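Local coordinates for lysozyme C (Equus asinus, PDB 5XUW), which hydrolyses the beta-1,4 linkages between N-acetylmuramic acid and N-acetylglucosamine in bacterial peptidoglycan and binds one calcium ion, at residues 15-20 with 96-100; 31-35 with 55-59. One frame throughout, in Å; residues are numbered along the deposited sequence.

Contact 1 of 2, residues 15-20 with 96-100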
# COMPACT_ATOMS: atom_id res chain seq x y z
N GLN A 15 2.83 4.72 12.68
CA GLN A 15 3.77 5.24 11.67
C GLN A 15 3.28 6.53 11.00
O GLN A 15 3.67 6.82 9.87
CB GLN A 15 4.04 4.16 10.61
CG GLN A 15 4.60 2.85 11.15
CD GLN A 15 6.01 2.99 11.70
OE1 GLN A 15 6.91 3.51 11.04
NE2 GLN A 15 6.20 2.52 12.91
N GLU A 16 2.43 7.30 11.68
CA GLU A 16 2.02 8.64 11.26
C GLU A 16 1.28 8.71 9.92
O GLU A 16 1.38 9.71 9.20
CB GLU A 16 3.22 9.61 11.30
CG GLU A 16 3.79 9.77 12.71
CD GLU A 16 4.90 10.80 12.80
OE1 GLU A 16 5.25 11.16 13.94
OE2 GLU A 16 5.43 11.24 11.75
N MET A 17 0.52 7.67 9.59
CA MET A 17 -0.19 7.63 8.30
C MET A 17 -1.52 8.36 8.29
O MET A 17 -2.03 8.66 7.21
CB MET A 17 -0.40 6.20 7.82
CG MET A 17 0.90 5.51 7.43
SD MET A 17 1.62 6.28 5.97
CE MET A 17 0.93 5.29 4.66
N ASP A 18 -2.10 8.63 9.46
CA ASP A 18 -3.40 9.31 9.49
C ASP A 18 -3.26 10.73 8.94
O ASP A 18 -2.55 11.56 9.52
CB ASP A 18 -4.00 9.35 10.89
CG ASP A 18 -5.41 9.91 10.89
OD1 ASP A 18 -6.15 9.69 9.90
OD2 ASP A 18 -5.78 10.57 11.87
N GLY A 19 -3.93 11.00 7.83
CA GLY A 19 -3.84 12.29 7.16
C GLY A 19 -2.60 12.46 6.30
O GLY A 19 -2.40 13.52 5.71
N PHE A 20 -1.76 11.42 6.20
CA PHE A 20 -0.57 11.53 5.38
C PHE A 20 -0.96 11.67 3.92
O PHE A 20 -1.74 10.88 3.39
CB PHE A 20 0.39 10.36 5.55
CG PHE A 20 1.72 10.62 4.93
CD1 PHE A 20 2.76 11.18 5.68
CD2 PHE A 20 1.93 10.41 3.57
CE1 PHE A 20 3.98 11.46 5.09
CE2 PHE A 20 3.15 10.69 2.98
CZ PHE A 20 4.17 11.23 3.74
N LYS A 96 4.44 6.23 1.35
CA LYS A 96 4.53 7.67 1.60
C LYS A 96 5.15 8.42 0.40
O LYS A 96 4.65 9.47 0.01
CB LYS A 96 5.32 7.96 2.88
CG LYS A 96 4.58 7.63 4.16
CD LYS A 96 5.44 7.87 5.38
CE LYS A 96 4.67 7.62 6.66
NZ LYS A 96 5.48 7.92 7.86
N ARG A 97 6.21 7.86 -0.19
CA ARG A 97 6.80 8.41 -1.42
C ARG A 97 5.78 8.32 -2.57
O ARG A 97 5.57 9.31 -3.29
CB ARG A 97 8.15 7.71 -1.74
CG ARG A 97 8.76 7.92 -3.14
CD ARG A 97 9.35 9.31 -3.38
NE ARG A 97 9.80 9.52 -4.78
CZ ARG A 97 9.00 9.66 -5.84
NH1 ARG A 97 7.68 9.60 -5.72
NH2 ARG A 97 9.52 9.83 -7.07
N VAL A 98 5.10 7.18 -2.72
CA VAL A 98 4.15 7.02 -3.82
C VAL A 98 3.03 8.06 -3.77
O VAL A 98 2.75 8.68 -4.81
CB VAL A 98 3.54 5.59 -3.87
CG1 VAL A 98 2.50 5.49 -4.97
CG2 VAL A 98 4.64 4.54 -4.06
N VAL A 99 2.40 8.27 -2.61
CA VAL A 99 1.25 9.20 -2.54
C VAL A 99 1.57 10.65 -2.82
O VAL A 99 0.67 11.40 -3.17
CB VAL A 99 0.49 9.36 -1.18
CG1 VAL A 99 -0.74 8.50 -1.11
CG2 VAL A 99 1.40 9.37 0.04
N ARG A 100 2.82 11.06 -2.60
CA ARG A 100 3.21 12.44 -2.83
C ARG A 100 3.30 12.77 -4.33
O ARG A 100 3.33 13.94 -4.70
CB ARG A 100 4.50 12.79 -2.08
CG ARG A 100 4.32 12.76 -0.58
CD ARG A 100 5.52 13.34 0.16
NE ARG A 100 5.47 14.80 0.26
CZ ARG A 100 6.48 15.57 0.67
NH1 ARG A 100 7.65 15.05 1.02
NH2 ARG A 100 6.31 16.89 0.72
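Lys96 reaches out from helix 89-100 and touches Phe20, Met17 and Gln15 of the loop 15-20 with successive atoms from CB to NZ. The polar part of the contact lies at its tip, where NZ donates a hydrogen bond to the backbone oxygen of Gln15, with Lys96 NZ 2.9 Å from Gln15 O. The ammonium sits 23° out of the carbonyl plane. Glu16 OE2 stands 5.1 Å from Lys96 NZ, too far for a salt bridge, though its opposite charge probably favours the ammonium there.

The apolar part uses the methylenes. With CG anti to the carbonyl carbon (chi1 -73°) and the chain extended beyond it, the lysine runs across the Phe20 side chain at about a right angle. Its CG lies over one ring face, displaced toward the rim, 3.7 Å from the Phe20 centroid in a CH-pi contact, and CB and CD touch the ring too. Val99 CG2 meets the same ring at its edge, in plane, 3.7 Å from Phe20 CE2. Phenylalanine thus offers a flat face to the methylenes and an edge to branched Val99. Met17, bent at chi2 and chi3, brings SD to 3.4 Å from Lys96 CE. A long, flexible lysine suits this place, because its methylenes pack on apolar groups while its charge reaches a carbonyl.

Lys96 thus ties helix 89-100 to the Schellman motif that ends helix 5-14, with Glu16 at C-prime, within the C-type lysozyme fold.

Contact 2 of 2, residues 31-35 with 55-59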
# COMPACT_ATOMS: atom_id res chain seq x y z
N MET A 31 -7.08 0.89 1.09
CA MET A 31 -6.21 0.59 -0.05
C MET A 31 -5.54 -0.77 0.18
O MET A 31 -5.52 -1.60 -0.72
CB MET A 31 -5.19 1.71 -0.27
CG MET A 31 -4.15 1.46 -1.35
SD MET A 31 -2.65 0.65 -0.76
CE MET A 31 -1.90 1.99 0.16
N ALA A 32 -5.05 -1.02 1.39
CA ALA A 32 -4.40 -2.30 1.66
C ALA A 32 -5.37 -3.48 1.53
O ALA A 32 -4.99 -4.52 0.99
CB ALA A 32 -3.74 -2.28 3.03
N GLU A 33 -6.60 -3.32 2.01
CA GLU A 33 -7.57 -4.42 1.94
C GLU A 33 -7.81 -4.82 0.49
O GLU A 33 -7.80 -6.01 0.16
CB GLU A 33 -8.92 -4.08 2.58
CG GLU A 33 -9.82 -5.31 2.67
CD GLU A 33 -11.12 -5.12 3.44
OE1 GLU A 33 -11.36 -4.06 4.05
OE2 GLU A 33 -11.91 -6.09 3.43
N TYR A 34 -8.03 -3.84 -0.37
CA TYR A 34 -8.40 -4.16 -1.75
C TYR A 34 -7.21 -4.43 -2.67
O TYR A 34 -7.37 -5.13 -3.66
CB TYR A 34 -9.39 -3.11 -2.28
CG TYR A 34 -10.70 -3.22 -1.53
CD1 TYR A 34 -11.65 -4.18 -1.90
CD2 TYR A 34 -10.96 -2.46 -0.40
CE1 TYR A 34 -12.83 -4.33 -1.19
CE2 TYR A 34 -12.12 -2.62 0.32
CZ TYR A 34 -13.07 -3.55 -0.09
OH TYR A 34 -14.23 -3.73 0.63
N GLU A 35 -6.02 -3.94 -2.32
CA GLU A 35 -4.81 -4.24 -3.09
C GLU A 35 -4.27 -5.65 -2.81
O GLU A 35 -3.92 -6.36 -3.74
CB GLU A 35 -3.72 -3.20 -2.83
CG GLU A 35 -3.98 -1.85 -3.50
CD GLU A 35 -3.91 -1.88 -5.02
OE1 GLU A 35 -3.34 -2.83 -5.58
OE2 GLU A 35 -4.43 -0.94 -5.65
N GLY A 55 3.59 -7.05 -2.32
CA GLY A 55 3.33 -6.81 -0.92
C GLY A 55 1.99 -6.21 -0.59
O GLY A 55 1.09 -6.15 -1.44
N LEU A 56 1.88 -5.77 0.66
CA LEU A 56 0.65 -5.22 1.24
C LEU A 56 0.06 -4.06 0.44
O LEU A 56 -1.16 -3.94 0.32
CB LEU A 56 0.94 -4.74 2.67
CG LEU A 56 -0.21 -4.27 3.55
CD1 LEU A 56 -1.16 -5.41 3.86
CD2 LEU A 56 0.33 -3.69 4.84
N PHE A 57 0.95 -3.20 -0.08
CA PHE A 57 0.55 -2.05 -0.88
C PHE A 57 0.80 -2.23 -2.38
O PHE A 57 0.70 -1.26 -3.13
CB PHE A 57 1.26 -0.79 -0.40
CG PHE A 57 1.12 -0.52 1.08
CD1 PHE A 57 -0.13 -0.56 1.70
CD2 PHE A 57 2.23 -0.18 1.84
CE1 PHE A 57 -0.26 -0.30 3.05
CE2 PHE A 57 2.10 0.10 3.20
CZ PHE A 57 0.86 0.04 3.80
N GLN A 58 1.12 -3.45 -2.81
CA GLN A 58 1.26 -3.78 -4.22
C GLN A 58 2.12 -2.76 -4.98
O GLN A 58 1.70 -2.18 -5.97
CB GLN A 58 -0.12 -3.97 -4.84
CG GLN A 58 -0.80 -5.24 -4.38
CD GLN A 58 -0.16 -6.49 -4.95
OE1 GLN A 58 -0.43 -6.87 -6.09
NE2 GLN A 58 0.72 -7.12 -4.18
N LEU A 59 3.34 -2.60 -4.49
CA LEU A 59 4.28 -1.63 -5.03
C LEU A 59 5.00 -2.22 -6.23
O LEU A 59 5.49 -3.35 -6.17
CB LEU A 59 5.26 -1.19 -3.95
CG LEU A 59 4.61 -0.57 -2.72
CD1 LEU A 59 5.58 -0.52 -1.55
CD2 LEU A 59 4.05 0.81 -3.04
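Glu35 approaches Gln58 from the helix 25-36, and its side chain can be followed outward from the backbone. CB lies 3.9 Å from Gln58 CG and also nears Leu56 O. The bend at chi2 (-68°) turns OE1 toward the glutamine's aliphatic part, 3.5 Å from Gln58 CB, with carboxylate and amide planes nearly coplanar. OE2 accepts a hydrogen bond from the backbone N of Ala110, and Trp108 packs against the side chain. Glu35 O lies 3.4 Å from Gln58 CG; the two residues meet by packing, without a hydrogen bond between them.

Gln58 suits its place because its amide serves its own turn: NE2 donates an almost straight bond to Gly55 O (2.9 Å, 174°), on a lone pair in the carbonyl plane. The same oxygen takes the Gln58 backbone N-H that closes the type I turn.

One turn earlier in the helix, flexible Met31 packs CE 3.5 Å from Phe57 CD1, while SD, 4.9 Å from the ring centroid and oblique to it, makes a Met-aromatic contact. Small Ala32 lets the turn come close, its CB touching Leu56 CG and Phe57 CE1.

Glu35, predicted to be catalytic, and Gln58, beside the predicted catalytic Asp53, place this helix-to-turn contact at the active site of a family 22 glycosidase.

How the contacts relate
The centres of the two contacts lie 14 Å apart, and along the chain contact 2 is nested within the loop that contact 1 closes. Contact 1 joins the loop after helix 5-14 to helix 89-100, whereas contact 2 sets helix 25-36 against the turn linking strands 53-54 and 59-60 of the antiparallel sheet. Their segments touch where Val98 CG2 packs 3.9 Å from Leu59 CD2. Helix 89-100 serves both: Phe57 of contact 2 touches Asp91, Ile92 and Ala95, and Met17 of contact 1 also reaches Ile92. Because Asp91 is a calcium ligand, one helix connects the calcium site, the turn beside the predicted active site and the loop that follows helix 5-14.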